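PDB 6HXI: succinyl-CoA ligase (ADP-forming) subunit alpha from Methanosaeta concilii, which carries a CoA-ligase-family part and a largely helical citrate-synthase-like part in one chain and binds coenzyme A. Local coordinates for residues B[114-118]-B[119-123]; B[385-388]-B[389-393]; B[395-398]-B[399-403]. All coordinates share one frame; numbering follows the deposited sequence. Where two conformers were deposited one is given.

How the contacts relate
Contact 1 lies in the part of the chain that holds E114 of the coenzyme A pocket, about 57 Å centre to centre from contact 2 and 63 Å from contact 3, across the chain's centre from both. Contacts 2 and 3 are neighbours, their centres about 9 Å apart: helix 383-393 runs through a short loop into helix 399-412, and the two are joined by a probable hydrogen bond from K395 N to G389 O (3.0 Å). Contact 2 is buried and almost wholly apolar beyond its backbone. Contact 1, also buried, is polar and water-bridged beside coenzyme A. Contact 3 is partly surface. Both 1 and 3 start a helix after a proline, whereas 2 lies within one.

Contact 1. Residues B[114-118]-B[119-123]; sequences EGVPE and RQSRV. With COA (coenzyme A), chain G.
S121 OG donates to a water 2.6 Å away, and the same water donates to V116 O at 2.9 Å, pinning the loop to the first turn of the helix it leads into. This is the N-terminus of helix 118-130, entered from strand 108-111, with P117 at the N-cap. P117 O accepts from S121 N (3.1 Å), and E118 O accepts from R122 N; outside the turn, E118 N reaches D220 of the chain of Citrate lyase. The hydroxyl of S121 also lies against V116 CG1. On another flank Q120 folds back over the proline: with CG anti to its carbonyl carbon (chi1 -74°) and an extended chain beyond, its amide lies across the P117 ring, NE2 by CG and OE1 by CD, each pair 3.4 Å apart. Here a polar group packs on an apolar ring without bonding to it. R122 was modelled in two conformers; in the one given, a bend at chi3 (-70°) brings one face of its guanidinium over E118 O, near the rim. R122 also makes a cation-pi contact with Y207. The E118 and R122 charges do not touch; in this conformer a second water lies in the guanidinium plane at its edge, accepting from R122 NH2 (2.9 Å) and donating to E118 OE1 (2.7 Å). That same OE1 is held by Q3 of the chain of Citrate lyase, so E118 faces the subunit boundary. At the start of the loop, E114 lines the coenzyme A pocket, its CB 3.9 Å from C5P of the ligand.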
loop_
_atom_site.group_PDB
_atom_site.type_symbol
_atom_site.label_atom_id
_atom_site.label_comp_id
_atom_site.label_asym_id
_atom_site.label_seq_id
_atom_site.Cartn_x
_atom_site.Cartn_y
_atom_site.Cartn_z
ATOM N N GLU B 114 -28.776 -33.312 22.868
ATOM C CA GLU B 114 -28.696 -34.425 23.787
ATOM C C GLU B 114 -28.083 -33.844 25.073
ATOM O O GLU B 114 -27.216 -32.958 24.996
ATOM C CB GLU B 114 -27.784 -35.513 23.207
ATOM C CG GLU B 114 -27.848 -36.808 24.019
ATOM C CD GLU B 114 -27.400 -38.106 23.366
ATOM O OE1 GLU B 114 -28.049 -39.147 23.626
ATOM O OE2 GLU B 114 -26.380 -38.095 22.636
ATOM N N GLY B 115 -28.575 -34.305 26.230
ATOM C CA GLY B 115 -28.098 -33.883 27.539
ATOM C C GLY B 115 -28.844 -32.723 28.162
ATOM O O GLY B 115 -28.262 -31.972 28.950
ATOM N N VAL B 116 -30.116 -32.538 27.773
ATOM C CA VAL B 116 -30.999 -31.499 28.308
ATOM C C VAL B 116 -31.574 -31.990 29.654
ATOM O O VAL B 116 -32.097 -33.105 29.711
ATOM C CB VAL B 116 -32.124 -31.096 27.301
ATOM C CG1 VAL B 116 -33.073 -30.052 27.896
ATOM C CG2 VAL B 116 -31.539 -30.591 25.980
ATOM N N PRO B 117 -31.510 -31.182 30.745
ATOM C CA PRO B 117 -32.094 -31.629 32.031
ATOM C C PRO B 117 -33.525 -32.090 31.912
ATOM O O PRO B 117 -34.297 -31.534 31.133
ATOM C CB PRO B 117 -32.000 -30.386 32.925
ATOM C CG PRO B 117 -30.851 -29.649 32.380
ATOM C CD PRO B 117 -30.912 -29.841 30.877
ATOM N N GLU B 118 -33.880 -33.117 32.696
ATOM C CA GLU B 118 -35.232 -33.693 32.724
ATOM C C GLU B 118 -36.264 -32.651 33.149
ATOM O O GLU B 118 -37.341 -32.598 32.550
ATOM C CB GLU B 118 -35.262 -34.933 33.605
ATOM C CG GLU B 118 -34.527 -36.104 32.976
ATOM C CD GLU B 118 -34.160 -37.292 33.850
ATOM O OE1 GLU B 118 -34.669 -37.393 34.987
ATOM O OE2 GLU B 118 -33.371 -38.140 33.376
ATOM N N ARG B 119 -35.898 -31.771 34.119
ATOM C CA ARG B 119 -36.781 -30.695 34.578
ATOM C C ARG B 119 -37.148 -29.686 33.454
ATOM O O ARG B 119 -38.316 -29.330 33.315
ATOM C CB ARG B 119 -36.231 -29.988 35.824
ATOM C CG ARG B 119 -37.081 -28.784 36.214
ATOM C CD ARG B 119 -36.924 -28.287 37.627
ATOM N NE ARG B 119 -37.808 -27.138 37.823
ATOM C CZ ARG B 119 -39.107 -27.216 38.108
ATOM N NH1 ARG B 119 -39.830 -26.111 38.242
ATOM N NH2 ARG B 119 -39.693 -28.403 38.266
ATOM N N GLN B 120 -36.153 -29.267 32.659
ATOM C CA GLN B 120 -36.283 -28.373 31.510
ATOM C C GLN B 120 -37.196 -28.987 30.440
ATOM O O GLN B 120 -38.083 -28.293 29.931
ATOM C CB GLN B 120 -34.907 -28.064 30.917
ATOM C CG GLN B 120 -34.081 -27.083 31.773
ATOM C CD GLN B 120 -32.719 -26.791 31.188
ATOM O OE1 GLN B 120 -32.474 -26.943 29.989
ATOM N NE2 GLN B 120 -31.780 -26.399 32.029
ATOM N N SER B 121 -37.016 -30.297 30.143
ATOM C CA SER B 121 -37.854 -31.021 29.168
ATOM C C SER B 121 -39.306 -31.088 29.632
ATOM O O SER B 121 -40.203 -30.877 28.815
ATOM C CB SER B 121 -37.302 -32.408 28.910
ATOM O OG SER B 121 -36.091 -32.245 28.203
ATOM N N ARG B 122 -39.543 -31.363 30.932
ATOM C CA ARG B 122 -40.889 -31.387 31.511
ATOM C C ARG B 122 -41.546 -30.000 31.384
ATOM O O ARG B 122 -42.719 -29.908 31.029
ATOM C CB ARG B 122 -40.845 -31.781 32.988
ATOM C CG ARG B 122 -40.604 -33.245 33.244
ATOM C CD ARG B 122 -40.965 -33.619 34.671
ATOM N NE ARG B 122 -40.041 -33.052 35.658
ATOM C CZ ARG B 122 -38.891 -33.617 36.019
ATOM N NH1 ARG B 122 -38.121 -33.040 36.931
ATOM N NH2 ARG B 122 -38.523 -34.783 35.499
ATOM N N VAL B 123 -40.782 -28.925 31.646
ATOM C CA VAL B 123 -41.285 -27.536 31.518
ATOM C C VAL B 123 -41.591 -27.202 30.035
ATOM O O VAL B 123 -42.592 -26.544 29.777
ATOM C CB VAL B 123 -40.387 -26.483 32.208
ATOM C CG1 VAL B 123 -40.848 -25.059 31.881
ATOM C CG2 VAL B 123 -40.355 -26.711 33.723
HETATM N N1A COA G . -15.709 -18.314 22.281
HETATM C C2A COA G . -16.597 -18.666 23.218
HETATM N N3A COA G . -17.556 -19.600 23.155
HETATM C C4A COA G . -17.598 -20.168 21.940
HETATM C C5A COA G . -16.756 -19.903 20.873
HETATM C C6A COA G . -15.743 -18.947 21.084
HETATM N N6A COA G . -14.803 -18.660 20.185
HETATM N N7A COA G . -17.156 -20.605 19.747
HETATM C C8A COA G . -18.204 -21.276 20.152
HETATM N N9A COA G . -18.534 -21.058 21.466
HETATM C C1B COA G . -19.663 -21.617 22.209
HETATM C C2B COA G . -21.039 -21.367 21.604
HETATM O O2B COA G . -21.525 -20.067 21.945
HETATM C C3B COA G . -21.843 -22.484 22.277
HETATM O O3B COA G . -22.215 -22.143 23.630
HETATM P P3B COA G . -23.489 -22.746 24.376
HETATM O O7A COA G . -23.387 -24.231 24.281
HETATM O O8A COA G . -23.422 -22.228 25.768
HETATM O O9A COA G . -24.715 -22.143 23.666
HETATM C C4B COA G . -20.827 -23.620 22.452
HETATM O O4B COA G . -19.525 -23.023 22.275
HETATM C C5B COA G . -20.996 -24.789 21.516
HETATM O O5B COA G . -21.228 -24.263 20.194
HETATM P P1A COA G . -22.350 -24.916 19.201
HETATM O O1A COA G . -22.202 -24.518 17.778
HETATM O O2A COA G . -23.762 -24.734 19.734
HETATM O O3A COA G . -21.889 -26.427 19.431
HETATM P P2A COA G . -22.103 -27.885 18.831
HETATM O O4A COA G . -21.106 -28.140 17.773
HETATM O O5A COA G . -21.899 -28.824 19.998
HETATM O O6A COA G . -23.617 -27.956 18.256
HETATM C CBP COA G . -25.416 -29.590 18.478
HETATM C CCP COA G . -24.733 -28.353 19.074
HETATM C CDP COA G . -26.614 -29.949 19.368
HETATM C CEP COA G . -25.911 -29.319 17.043
HETATM C CAP COA G . -24.392 -30.758 18.454
HETATM O OAP COA G . -23.704 -30.864 19.687
HETATM C C9P COA G . -24.928 -32.128 18.058
HETATM O O9P COA G . -25.086 -32.405 16.866
HETATM N N8P COA G . -25.192 -32.986 19.056
HETATM C C7P COA G . -25.798 -34.292 18.837
HETATM C C6P COA G . -27.163 -34.384 19.463
HETATM C C5P COA G . -27.761 -35.765 19.333
HETATM O O5P COA G . -27.042 -36.762 19.284
HETATM N N4P COA G . -29.090 -35.828 19.253
HETATM C C3P COA G . -29.812 -37.071 19.018
HETATM C C2P COA G . -29.846 -37.461 17.554
HETATM S S1P COA G . -30.951 -38.897 17.460
HETATM O O HOH W 1 -34.419 -34.256 28.517
HETATM O O HOH W 2 -36.227 -36.037 36.707
#

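Contact 2. Residues B[385-388]-B[389-393]; sequences GGVI and GLLWF
G385 O receives G389 N at 3.0 Å, one of four consecutive i to i+4 bonds between these segments of helix 383-393. G386 O takes L390 N in the same way, and the isobutyl group of L390 bends over that oxygen, CG at 3.5 Å. V387 follows with the straightest bond of the set, L391 N to its carbonyl at 172°. Its side chain lies alongside that of L391 and points the same way, CG1 meeting CD1 at 3.7 Å, and both lean on Y369. I388 makes both a backbone bond and a ring contact. Its O takes W392 N at 2.8 Å, and its CG2, anti to the backbone N, is held over one face of the indole in a CH-pi contact, 3.9 Å from the centroid of the six-membered ring and 20° off its normal. From there CG2 also brushes F393 CE1 at 4.2 Å, as the helix widens into a pi-type turn over 389-393. I388 also packs on L578 of helix 571-594, which W392 touches too, and on I405 of helix 399-412. The indole nitrogen, W392 NE1, bonds to I582 O of the second subunit. With each of these carbonyls paired along the helix and its side chains apolar, this stretch is suited to burial between helices and subunits, where the one polar side-chain group, the indole NH, has a backbone acceptor across the interface.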
loop_
_atom_site.group_PDB
_atom_site.type_symbol
_atom_site.label_atom_id
_atom_site.label_comp_id
_atom_site.label_asym_id
_atom_site.label_seq_id
_atom_site.Cartn_x
_atom_site.Cartn_y
_atom_site.Cartn_z
ATOM N N GLY B 385 17.062 -14.713 12.258
ATOM C CA GLY B 385 17.958 -14.878 11.115
ATOM C C GLY B 385 17.825 -16.257 10.496
ATOM O O GLY B 385 17.828 -16.370 9.284
ATOM N N GLY B 386 17.679 -17.291 11.345
ATOM C CA GLY B 386 17.497 -18.671 10.926
ATOM C C GLY B 386 16.157 -18.865 10.246
ATOM O O GLY B 386 16.076 -19.584 9.266
ATOM N N VAL B 387 15.100 -18.226 10.764
ATOM C CA VAL B 387 13.755 -18.282 10.199
ATOM C C VAL B 387 13.745 -17.620 8.782
ATOM O O VAL B 387 13.162 -18.166 7.857
ATOM C CB VAL B 387 12.676 -17.693 11.155
ATOM C CG1 VAL B 387 11.371 -17.419 10.414
ATOM C CG2 VAL B 387 12.421 -18.611 12.328
ATOM N N ILE B 388 14.454 -16.518 8.613
ATOM C CA ILE B 388 14.597 -15.855 7.311
ATOM C C ILE B 388 15.407 -16.770 6.378
ATOM O O ILE B 388 15.046 -16.910 5.226
ATOM C CB ILE B 388 15.244 -14.453 7.522
ATOM C CG1 ILE B 388 14.213 -13.492 8.199
ATOM C CG2 ILE B 388 15.814 -13.886 6.227
ATOM C CD1 ILE B 388 14.737 -12.114 8.698
ATOM N N GLY B 389 16.454 -17.427 6.897
ATOM C CA GLY B 389 17.236 -18.376 6.125
ATOM C C GLY B 389 16.357 -19.456 5.538
ATOM O O GLY B 389 16.449 -19.754 4.346
ATOM N N LEU B 390 15.432 -19.983 6.337
ATOM C CA LEU B 390 14.513 -21.033 5.861
ATOM C C LEU B 390 13.463 -20.528 4.896
ATOM O O LEU B 390 13.310 -21.075 3.796
ATOM C CB LEU B 390 13.809 -21.709 7.057
ATOM C CG LEU B 390 14.695 -22.520 8.019
ATOM C CD1 LEU B 390 13.889 -22.898 9.266
ATOM C CD2 LEU B 390 15.228 -23.787 7.335
ATOM N N LEU B 391 12.748 -19.478 5.294
ATOM C CA LEU B 391 11.634 -18.922 4.508
ATOM C C LEU B 391 12.029 -18.190 3.257
ATOM O O LEU B 391 11.259 -18.221 2.302
ATOM C CB LEU B 391 10.753 -18.046 5.408
ATOM C CG LEU B 391 9.998 -18.870 6.489
ATOM C CD1 LEU B 391 9.257 -17.972 7.419
ATOM C CD2 LEU B 391 9.022 -19.893 5.853
ATOM N N TRP B 392 13.210 -17.532 3.224
ATOM C CA TRP B 392 13.635 -16.819 2.023
ATOM C C TRP B 392 14.673 -17.598 1.204
ATOM O O TRP B 392 14.621 -17.542 -0.014
ATOM C CB TRP B 392 14.228 -15.433 2.345
ATOM C CG TRP B 392 13.315 -14.442 3.016
ATOM C CD1 TRP B 392 12.092 -14.682 3.580
ATOM C CD2 TRP B 392 13.639 -13.085 3.317
ATOM N NE1 TRP B 392 11.639 -13.560 4.218
ATOM C CE2 TRP B 392 12.577 -12.562 4.084
ATOM C CE3 TRP B 392 14.749 -12.258 3.031
ATOM C CZ2 TRP B 392 12.571 -11.241 4.550
ATOM C CZ3 TRP B 392 14.713 -10.924 3.434
ATOM C CH2 TRP B 392 13.656 -10.440 4.221
ATOM N N PHE B 393 15.672 -18.237 1.838
ATOM C CA PHE B 393 16.721 -18.879 1.029
ATOM C C PHE B 393 16.598 -20.368 0.983
ATOM O O PHE B 393 17.359 -21.009 0.258
ATOM C CB PHE B 393 18.133 -18.454 1.467
ATOM C CG PHE B 393 18.314 -16.962 1.582
ATOM C CD1 PHE B 393 17.967 -16.284 2.755
ATOM C CD2 PHE B 393 18.842 -16.229 0.534
ATOM C CE1 PHE B 393 18.109 -14.897 2.859
ATOM C CE2 PHE B 393 19.001 -14.839 0.646
ATOM C CZ PHE B 393 18.619 -14.189 1.800
#

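Contact 3. Residues B[395-398]-B[399-403]; sequences KELP and EYAAH
P398 O accepts two amides of the following turn: A402 N at 3.1 Å, a straight bond with an N-H...O angle of 170°, and A401 N at 3.0 Å, a weak bond bent to 126°. P398 is the N-cap residue, and its carbonyl thus opens helix 399-412 in the citrate-synthase-like part of the chain. The tight side is apolar. The Y400 ring crosses the proline obliquely, CE1 3.4 Å from P398 CG and 3.5 Å from P398 CB. Its chi1 of 72° sets CG between the backbone N and the carbonyl carbon, which turns the ring back onto P398, two residues earlier. A401 CB fits close by, 3.9 Å from P398 CD and 4.0 Å from L397 CB, while also lying over one face of the Y400 ring, offset toward its rim. Behind this cluster, A401 meets L551 and Y400 meets S554, both on helix 540-555, while L397 and P398 reach C618 of the third subunit. The loose side belongs to E399, which is exposed. Its chain runs out extended from a CG anti to its carbonyl carbon, and its side chain approaches the proline through CB, 3.8 Å from P398 C. Chemistry thus divides along the turn: the A401 methyl, proline and phenol ring pack together on the side toward helix 540-555, while the carboxylate sits at the start of the helix on the solvent side, where a negative charge would probably be favoured by the helix dipole.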
loop_
_atom_site.group_PDB
_atom_site.type_symbol
_atom_site.label_atom_id
_atom_site.label_comp_id
_atom_site.label_asym_id
_atom_site.label_seq_id
_atom_site.Cartn_x
_atom_site.Cartn_y
_atom_site.Cartn_z
ATOM N N LYS B 395 17.384 -22.404 3.338
ATOM C CA LYS B 395 18.643 -22.882 3.886
ATOM C C LYS B 395 18.662 -22.881 5.388
ATOM O O LYS B 395 18.126 -21.992 6.017
ATOM C CB LYS B 395 19.838 -22.024 3.411
ATOM C CG LYS B 395 20.094 -22.034 1.912
ATOM C CD LYS B 395 20.733 -23.324 1.454
ATOM C CE LYS B 395 20.389 -23.591 0.009
ATOM N NZ LYS B 395 20.911 -22.549 -0.900
ATOM N N GLU B 396 19.385 -23.832 5.953
ATOM C CA GLU B 396 19.674 -23.892 7.372
ATOM C C GLU B 396 21.014 -23.178 7.413
ATOM O O GLU B 396 22.011 -23.718 6.966
ATOM C CB GLU B 396 19.768 -25.346 7.865
ATOM C CG GLU B 396 19.860 -25.407 9.386
ATOM C CD GLU B 396 19.509 -26.708 10.090
ATOM O OE1 GLU B 396 19.515 -26.702 11.346
ATOM O OE2 GLU B 396 19.210 -27.718 9.405
ATOM N N LEU B 397 21.000 -21.896 7.778
ATOM C CA LEU B 397 22.228 -21.100 7.674
ATOM C C LEU B 397 23.131 -21.334 8.825
ATOM O O LEU B 397 22.634 -21.534 9.932
ATOM C CB LEU B 397 21.889 -19.590 7.614
ATOM C CG LEU B 397 21.168 -19.077 6.372
ATOM C CD1 LEU B 397 20.733 -17.707 6.605
ATOM C CD2 LEU B 397 22.100 -19.110 5.145
ATOM N N PRO B 398 24.465 -21.160 8.634
ATOM C CA PRO B 398 25.364 -21.248 9.794
ATOM C C PRO B 398 25.103 -20.082 10.738
ATOM O O PRO B 398 24.549 -19.057 10.317
ATOM C CB PRO B 398 26.769 -21.215 9.182
ATOM C CG PRO B 398 26.603 -20.791 7.785
ATOM C CD PRO B 398 25.186 -20.868 7.372
ATOM N N GLU B 399 25.465 -20.245 12.004
ATOM C CA GLU B 399 25.297 -19.236 13.064
ATOM C C GLU B 399 25.783 -17.830 12.687
ATOM O O GLU B 399 25.029 -16.891 12.906
ATOM C CB GLU B 399 25.940 -19.700 14.394
ATOM C CG GLU B 399 25.127 -20.849 15.002
ATOM C CD GLU B 399 25.578 -21.448 16.318
ATOM O OE1 GLU B 399 25.998 -20.674 17.210
ATOM O OE2 GLU B 399 25.437 -22.684 16.480
ATOM N N TYR B 400 26.976 -17.679 12.063
ATOM C CA TYR B 400 27.460 -16.362 11.661
ATOM C C TYR B 400 26.578 -15.691 10.598
ATOM O O TYR B 400 26.495 -14.464 10.569
ATOM C CB TYR B 400 28.948 -16.363 11.203
ATOM C CG TYR B 400 29.138 -17.020 9.851
ATOM C CD1 TYR B 400 29.324 -18.390 9.747
ATOM C CD2 TYR B 400 29.003 -16.288 8.669
ATOM C CE1 TYR B 400 29.449 -19.011 8.514
ATOM C CE2 TYR B 400 29.030 -16.918 7.421
ATOM C CZ TYR B 400 29.254 -18.284 7.354
ATOM O OH TYR B 400 29.414 -18.967 6.173
ATOM N N ALA B 401 25.977 -16.479 9.692
ATOM C CA ALA B 401 25.108 -15.932 8.647
ATOM C C ALA B 401 23.754 -15.457 9.268
ATOM O O ALA B 401 23.337 -14.331 9.035
ATOM C CB ALA B 401 24.880 -16.979 7.541
ATOM N N ALA B 402 23.107 -16.294 10.098
ATOM C CA ALA B 402 21.842 -15.953 10.766
ATOM C C ALA B 402 22.036 -14.730 11.694
ATOM O O ALA B 402 21.190 -13.863 11.706
ATOM C CB ALA B 402 21.345 -17.157 11.565
ATOM N N HIS B 403 23.173 -14.622 12.404
ATOM C CA HIS B 403 23.439 -13.465 13.252
ATOM C C HIS B 403 23.712 -12.224 12.434
ATOM O O HIS B 403 23.375 -11.138 12.874
ATOM C CB HIS B 403 24.610 -13.736 14.208
ATOM C CG HIS B 403 24.821 -12.659 15.234
ATOM N ND1 HIS B 403 25.623 -11.533 14.966
ATOM C CD2 HIS B 403 24.368 -12.571 16.508
ATOM C CE1 HIS B 403 25.638 -10.817 16.086
ATOM N NE2 HIS B 403 24.908 -11.397 17.046
#